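Local coordinates for protein 3-oxo-glucose-6-phosphate:glutamate aminotransferase (Bacillus subtilis subsp. subtilis, PDB 4K2M) that catalyses the reversible pyridoxal phosphate-dependent transamination of 3-dehydro-glucose 6-phosphate with glutamate to give kanosamine 6-phosphate, a step in antibiotic biosynthesis, at residues K356-T359 against E360-A363; K21-G25 against D26-K30; G139-P142 against G143-V146. All coordinates share one frame; numbering follows the deposited sequence.

Contact 1 (K356-T359 against E360-A363)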
loop_
_atom_site.group_PDB
_atom_site.type_symbol
_atom_site.label_atom_id
_atom_site.label_comp_id
_atom_site.label_asym_id
_atom_site.label_seq_id
_atom_site.Cartn_x
_atom_site.Cartn_y
_atom_site.Cartn_z
ATOM N N LYS A 356 -33.087 -0.211 11.442
ATOM C CA LYS A 356 -33.307 1.167 11.893
ATOM C C LYS A 356 -34.151 1.143 13.155
ATOM O O LYS A 356 -35.105 0.365 13.247
ATOM C CB LYS A 356 -33.961 2.014 10.791
ATOM C CG LYS A 356 -33.062 2.260 9.571
ATOM C CD LYS A 356 -33.864 2.730 8.335
ATOM C CE LYS A 356 -34.365 4.144 8.452
ATOM N NZ LYS A 356 -35.193 4.533 7.242
ATOM N N VAL A 357 -33.766 1.960 14.133
ATOM C CA VAL A 357 -34.519 2.080 15.378
ATOM C C VAL A 357 -34.934 3.542 15.501
ATOM O O VAL A 357 -34.525 4.365 14.684
ATOM C CB VAL A 357 -33.668 1.651 16.589
ATOM C CG1 VAL A 357 -33.220 0.179 16.431
ATOM C CG2 VAL A 357 -32.453 2.541 16.715
ATOM N N ARG A 358 -35.735 3.880 16.504
ATOM C CA ARG A 358 -36.100 5.282 16.700
ATOM C C ARG A 358 -34.874 6.143 17.013
ATOM O O ARG A 358 -33.997 5.752 17.794
ATOM C CB ARG A 358 -37.150 5.427 17.802
ATOM C CG ARG A 358 -38.550 4.987 17.394
ATOM C CD ARG A 358 -39.490 5.042 18.593
ATOM N NE ARG A 358 -39.072 6.072 19.542
ATOM C CZ ARG A 358 -39.487 7.334 19.504
ATOM N NH1 ARG A 358 -40.339 7.720 18.564
ATOM N NH2 ARG A 358 -39.050 8.208 20.405
ATOM N N THR A 359 -34.815 7.323 16.396
ATOM C CA THR A 359 -33.697 8.239 16.623
ATOM C C THR A 359 -33.473 8.504 18.111
ATOM O O THR A 359 -32.333 8.502 18.602
ATOM C CB THR A 359 -33.967 9.573 15.914
ATOM O OG1 THR A 359 -34.054 9.341 14.503
ATOM C CG2 THR A 359 -32.862 10.578 16.198
ATOM N N GLU A 360 -34.580 8.697 18.825
ATOM C CA GLU A 360 -34.547 9.116 20.219
ATOM C C GLU A 360 -34.133 7.971 21.139
ATOM O O GLU A 360 -33.749 8.206 22.282
ATOM C CB GLU A 360 -35.929 9.631 20.644
ATOM C CG GLU A 360 -36.473 10.786 19.792
ATOM C CD GLU A 360 -37.163 10.328 18.509
ATOM O OE1 GLU A 360 -36.925 9.185 18.065
ATOM O OE2 GLU A 360 -37.954 11.114 17.942
ATOM N N ASP A 361 -34.193 6.743 20.629
ATOM C CA ASP A 361 -33.903 5.559 21.447
ATOM C C ASP A 361 -32.571 4.862 21.157
ATOM O O ASP A 361 -32.144 4.003 21.937
ATOM C CB ASP A 361 -35.026 4.524 21.280
ATOM C CG ASP A 361 -36.370 5.026 21.774
ATOM O OD1 ASP A 361 -36.383 5.938 22.612
ATOM O OD2 ASP A 361 -37.410 4.493 21.327
ATOM N N ARG A 362 -31.917 5.203 20.047
ATOM C CA ARG A 362 -30.749 4.423 19.611
ATOM C C ARG A 362 -29.602 4.379 20.613
ATOM O O ARG A 362 -29.068 3.315 20.893
ATOM C CB ARG A 362 -30.209 4.882 18.251
ATOM C CG ARG A 362 -29.088 3.950 17.738
ATOM C CD ARG A 362 -28.518 4.412 16.408
ATOM N NE ARG A 362 -27.875 5.724 16.505
ATOM C CZ ARG A 362 -27.432 6.402 15.453
ATOM N NH1 ARG A 362 -27.560 5.882 14.237
ATOM N NH2 ARG A 362 -26.874 7.601 15.610
ATOM N N ALA A 363 -29.203 5.526 21.145
ATOM C CA ALA A 363 -28.109 5.547 22.109
ATOM C C ALA A 363 -28.421 4.660 23.312
ATOM O O ALA A 363 -27.549 3.917 23.783
ATOM C CB ALA A 363 -27.809 6.973 22.559
HETATM O O HOH W 1 -30.596 8.163 20.798
#
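Val357 and Arg362 make the tightly packed end of this turn: CG2 of Val357 lies 3.6 Å from CB of Arg362, and the two side chains cross at about a right angle. Beside them the carbonyl O of Arg358 accepts Asp361 N at 3.0 Å and, weakly, Arg362 N, which binds the turn to the start of the helix. The outer side is looser and charged. Arg358 bends at its third torsion (chi3 29°), and its guanidinium serves two acids in different ways. Arg358 NE donates to Asp361 OD2 at 2.9 Å; the oxygen is in the guanidinium plane, whereas the nitrogen meets the carboxylate from above its plane. Glu360 instead stacks over one guanidinium face, the planes 8° apart, with OE1 3.3 Å from NH2 of Arg358; that pairing rests on charge alone, since no N-H points at the oxygen. Away from the salt bridges, a water bridges the first helical turn, donating to Thr359 O and accepting from Ala363 N. The turn joins strand 353-356 to helix 362-373. Helix 403-411 flanks it, supplying Ser410 and Lys407 to Thr359 OG1, while Arg362 NH1 reaches the carbonyls of His409 and Val412.

Contact 2 (K21-G25 against D26-K30)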
loop_
_atom_site.group_PDB
_atom_site.type_symbol
_atom_site.label_atom_id
_atom_site.label_comp_id
_atom_site.label_asym_id
_atom_site.label_seq_id
_atom_site.Cartn_x
_atom_site.Cartn_y
_atom_site.Cartn_z
ATOM N N LYS A 21 -32.526 -21.501 -0.519
ATOM C CA LYS A 21 -33.738 -22.319 -0.525
ATOM C C LYS A 21 -33.395 -23.794 -0.662
ATOM O O LYS A 21 -33.981 -24.642 0.006
ATOM C CB LYS A 21 -34.667 -21.869 -1.643
ATOM C CG LYS A 21 -35.117 -20.434 -1.465
ATOM C CD LYS A 21 -35.823 -19.910 -2.700
ATOM C CE LYS A 21 -35.926 -18.394 -2.648
ATOM N NZ LYS A 21 -35.478 -17.775 -3.925
ATOM N N HIS A 22 -32.427 -24.110 -1.515
ATOM C CA HIS A 22 -32.114 -25.515 -1.765
ATOM C C HIS A 22 -31.389 -26.203 -0.624
ATOM O O HIS A 22 -31.621 -27.383 -0.348
ATOM C CB HIS A 22 -31.344 -25.688 -3.079
ATOM C CG HIS A 22 -32.218 -25.609 -4.290
ATOM N ND1 HIS A 22 -32.739 -26.729 -4.903
ATOM C CD2 HIS A 22 -32.685 -24.543 -4.984
ATOM C CE1 HIS A 22 -33.483 -26.355 -5.932
ATOM N NE2 HIS A 22 -33.467 -25.037 -6.002
ATOM N N LEU A 23 -30.511 -25.473 0.049
ATOM C CA LEU A 23 -29.728 -26.060 1.122
ATOM C C LEU A 23 -30.554 -26.124 2.400
ATOM O O LEU A 23 -30.180 -26.815 3.351
ATOM C CB LEU A 23 -28.408 -25.301 1.327
ATOM C CG LEU A 23 -27.391 -25.457 0.193
ATOM C CD1 LEU A 23 -26.064 -24.767 0.513
ATOM C CD2 LEU A 23 -27.146 -26.949 -0.147
ATOM N N LYS A 24 -31.697 -25.445 2.401
ATOM C CA LYS A 24 -32.656 -25.593 3.491
ATOM C C LYS A 24 -33.511 -26.840 3.294
ATOM O O LYS A 24 -34.127 -27.336 4.241
ATOM C CB LYS A 24 -33.570 -24.376 3.577
ATOM C CG LYS A 24 -32.955 -23.161 4.271
ATOM C CD LYS A 24 -33.954 -21.999 4.240
ATOM C CE LYS A 24 -33.403 -20.767 4.928
ATOM N NZ LYS A 24 -34.388 -19.647 4.836
ATOM N N GLY A 25 -33.537 -27.356 2.068
ATOM C CA GLY A 25 -34.379 -28.504 1.743
ATOM C C GLY A 25 -33.723 -29.859 1.954
ATOM O O GLY A 25 -32.524 -29.947 2.231
ATOM N N ASP A 26 -34.510 -30.922 1.802
ATOM C CA ASP A 26 -34.036 -32.293 2.039
ATOM C C ASP A 26 -33.203 -32.887 0.904
ATOM O O ASP A 26 -32.232 -33.605 1.150
ATOM C CB ASP A 26 -35.222 -33.226 2.294
ATOM C CG ASP A 26 -35.892 -32.971 3.623
ATOM O OD1 ASP A 26 -35.187 -32.606 4.587
ATOM O OD2 ASP A 26 -37.130 -33.142 3.701
ATOM N N VAL A 27 -33.598 -32.621 -0.335
ATOM C CA VAL A 27 -32.883 -33.181 -1.481
ATOM C C VAL A 27 -31.853 -32.189 -1.981
ATOM O O VAL A 27 -32.197 -31.090 -2.423
ATOM C CB VAL A 27 -33.835 -33.533 -2.635
ATOM C CG1 VAL A 27 -33.048 -34.089 -3.806
ATOM C CG2 VAL A 27 -34.875 -34.543 -2.160
ATOM N N GLN A 28 -30.589 -32.572 -1.878
ATOM C CA GLN A 28 -29.491 -31.735 -2.336
ATOM C C GLN A 28 -28.637 -32.643 -3.188
ATOM O O GLN A 28 -27.723 -33.296 -2.686
ATOM C CB GLN A 28 -28.691 -31.206 -1.139
ATOM C CG GLN A 28 -29.517 -30.328 -0.186
ATOM C CD GLN A 28 -28.812 -30.044 1.128
ATOM O OE1 GLN A 28 -27.599 -30.243 1.258
ATOM N NE2 GLN A 28 -29.579 -29.590 2.122
ATOM N N GLY A 29 -28.955 -32.717 -4.474
ATOM C CA GLY A 29 -28.285 -33.683 -5.322
ATOM C C GLY A 29 -27.622 -33.057 -6.526
ATOM O O GLY A 29 -27.126 -31.921 -6.462
ATOM N N LYS A 30 -27.643 -33.794 -7.634
ATOM C CA LYS A 30 -26.885 -33.447 -8.839
ATOM C C LYS A 30 -27.318 -32.130 -9.474
ATOM O O LYS A 30 -26.592 -31.570 -10.296
ATOM C CB LYS A 30 -26.991 -34.591 -9.866
ATOM C CG LYS A 30 -28.395 -34.771 -10.424
ATOM C CD LYS A 30 -28.515 -36.065 -11.232
ATOM C CE LYS A 30 -29.971 -36.257 -11.690
ATOM N NZ LYS A 30 -30.094 -37.409 -12.619
HETATM O O HOH W 2 -31.269 -28.947 -4.094
HETATM O O HOH W 3 -33.569 -28.940 -1.431
#
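Gln28 turns its amide back toward the last turn of the helix and crosses the side chain of Leu23 at about a right angle. The methyl CD2 of Leu23 lies 3.6 Å from OE1 and 3.7 Å from CD of Gln28, so an apolar branch packs against the amide group. With CG anti to its own carbonyl carbon (chi1 -61°) and the chain extended beyond it, the side chain brings its amide nitrogen to the Gly25 carbonyl. Gln28 NE2 donates to Gly25 O at 3.0 Å, with an N-H...O angle of 152°; the acceptor is tilted 18° from the amide plane, and the nitrogen approaches nearly along the C=O axis. Leu23 O is almost as close to NE2, but the angle is too poor for a hydrogen bond. The other end of the amide is held too, because OE1 accepts from the backbone N of Ile51, so both ends help fix its rotation.

The arrangement closes the C-terminal end of helix 13-24 in the N-terminal domain. Gly25 N still bonds to His22 O in the last turn, and the chain then leaves as a loop toward strand 32-34, the parallel partner of strand 7-9. Leu23 is buried against Leu32 of that strand and Leu47.

On the flank of His22 the link is made by water. CG of Gln28 passes 3.6 Å from His22 O, and one water donates both to that carbonyl and to Val27 O. A second water also donates to Val27 O and lies 2.8 Å from His22 ND1, joining the imidazole to the loop. Lys24 NZ forms a salt bridge with Asp324, tying this helix end to helix 312-329.

Contact 3 (G139-P142 against G143-V146)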
loop_
_atom_site.group_PDB
_atom_site.type_symbol
_atom_site.label_atom_id
_atom_site.label_comp_id
_atom_site.label_asym_id
_atom_site.label_seq_id
_atom_site.Cartn_x
_atom_site.Cartn_y
_atom_site.Cartn_z
ATOM N N GLY A 139 -10.265 10.652 -16.712
ATOM C CA GLY A 139 -10.037 12.007 -17.196
ATOM C C GLY A 139 -10.429 13.112 -16.240
ATOM O O GLY A 139 -10.620 14.255 -16.674
ATOM N N LEU A 140 -10.552 12.800 -14.949
ATOM C CA LEU A 140 -10.905 13.841 -13.977
ATOM C C LEU A 140 -9.876 14.960 -13.960
ATOM O O LEU A 140 -8.680 14.710 -13.795
ATOM C CB LEU A 140 -11.055 13.292 -12.547
ATOM C CG LEU A 140 -11.516 14.377 -11.554
ATOM C CD1 LEU A 140 -12.553 13.852 -10.573
ATOM C CD2 LEU A 140 -10.348 15.017 -10.780
ATOM N N ASN A 141 -10.356 16.192 -14.105
ATOM C CA ASN A 141 -9.523 17.388 -13.973
ATOM C C ASN A 141 -9.921 18.154 -12.720
ATOM O O ASN A 141 -11.062 18.054 -12.281
ATOM C CB ASN A 141 -9.718 18.279 -15.195
ATOM C CG ASN A 141 -9.268 17.609 -16.471
ATOM O OD1 ASN A 141 -8.176 17.036 -16.530
ATOM N ND2 ASN A 141 -10.110 17.657 -17.494
ATOM N N PRO A 142 -8.986 18.927 -12.134
ATOM C CA PRO A 142 -9.327 19.638 -10.896
ATOM C C PRO A 142 -10.561 20.508 -11.090
ATOM O O PRO A 142 -10.698 21.170 -12.129
ATOM C CB PRO A 142 -8.094 20.515 -10.653
ATOM C CG PRO A 142 -6.981 19.740 -11.269
ATOM C CD PRO A 142 -7.576 19.132 -12.514
ATOM N N GLY A 143 -11.475 20.464 -10.126
ATOM C CA GLY A 143 -12.713 21.209 -10.208
ATOM C C GLY A 143 -13.897 20.434 -10.757
ATOM O O GLY A 143 -15.042 20.878 -10.600
ATOM N N ASP A 144 -13.640 19.302 -11.415
ATOM C CA ASP A 144 -14.712 18.472 -11.944
ATOM C C ASP A 144 -15.577 17.988 -10.791
ATOM O O ASP A 144 -15.058 17.564 -9.756
ATOM C CB ASP A 144 -14.150 17.225 -12.631
ATOM C CG ASP A 144 -13.615 17.496 -14.020
ATOM O OD1 ASP A 144 -13.806 18.614 -14.545
ATOM O OD2 ASP A 144 -13.010 16.563 -14.597
ATOM N N GLU A 145 -16.886 18.025 -10.986
ATOM C CA GLU A 145 -17.803 17.628 -9.932
ATOM C C GLU A 145 -18.139 16.137 -10.012
ATOM O O GLU A 145 -18.278 15.553 -11.095
ATOM C CB GLU A 145 -19.069 18.490 -9.955
ATOM C CG GLU A 145 -18.836 19.895 -9.380
ATOM C CD GLU A 145 -20.031 20.821 -9.531
ATOM O OE1 GLU A 145 -21.087 20.394 -10.054
ATOM O OE2 GLU A 145 -19.897 21.996 -9.119
ATOM N N VAL A 146 -18.268 15.527 -8.842
ATOM C CA VAL A 146 -18.546 14.099 -8.741
ATOM C C VAL A 146 -19.738 13.933 -7.824
ATOM O O VAL A 146 -19.639 14.222 -6.631
ATOM C CB VAL A 146 -17.344 13.360 -8.099
ATOM C CG1 VAL A 146 -17.658 11.847 -7.955
ATOM C CG2 VAL A 146 -16.078 13.570 -8.924
HETATM O O HOH W 4 -12.993 15.739 -17.141
HETATM O O HOH W 5 -12.864 19.009 -17.033
HETATM O O HOH W 6 -13.047 21.268 -13.997
#
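Asp144 OD2 is gripped by two donors: the backbone N of Asn141, at 2.7 Å and almost perfectly straight (177°), and a water that also donates to Gly139 O. The amide comes from above the carboxylate plane, about 60° out of it. Asp144 places its carboxylate there by setting CG anti to the carbonyl carbon, beside its own backbone N (chi1 -79°), which folds the group back over the start of the turn. Asp144 OD1 accepts from a second water at 2.7 Å, and that water in turn accepts from Asn141 ND2. The acid is therefore tied to Asn141 directly through the backbone N and, by way of this water, through the side-chain amide.

The same residues form a type II beta turn from Asn141 to Asp144, closed by Asp144 N donating to Asn141 O at 3.0 Å. Gly143 holds the third position with a positive phi, where a CB would be jammed against Pro142 O. Gly139, also at positive phi, ends helix 127-137 in a Schellman motif. The two glycines thus mark the helix exit and the turn into strand 145-148, in the large mixed sheet of the aminotransferase fold.

On the apolar side, Leu140 and Asp144 slide past each other in opposite directions, with CG of Leu140 4.0 Å from CB of Asp144. Leu140 has CG anti to its backbone N, and its CD1 reaches CG2 of Val146 at 3.9 Å, the two side chains crossing at about a right angle. Both are buried against Phe194 of strand 192-195, while Ser163 and Val160 of helix 154-163 touch Leu140 and Val146 respectively.

From the N terminus, contact 2 comes first: it closes the exit of helix 13-24 into the loop before strand 32-34, within the N-terminal domain. Contact 3 follows, turning the chain from helix 127-137 into strand 145-148 of the seven-stranded sheet. Contact 1 is last and works in the reverse sense, leading from strand 353-356 into helix 362-373. The three are in series, so none nests in or crosses another. Contacts 1 and 3 both belong to the aminotransferase part of the chain, yet their centres are about 38 Å apart; contacts 2 and 3, about 51 Å between centres, lie on opposite sides of the chain's centre.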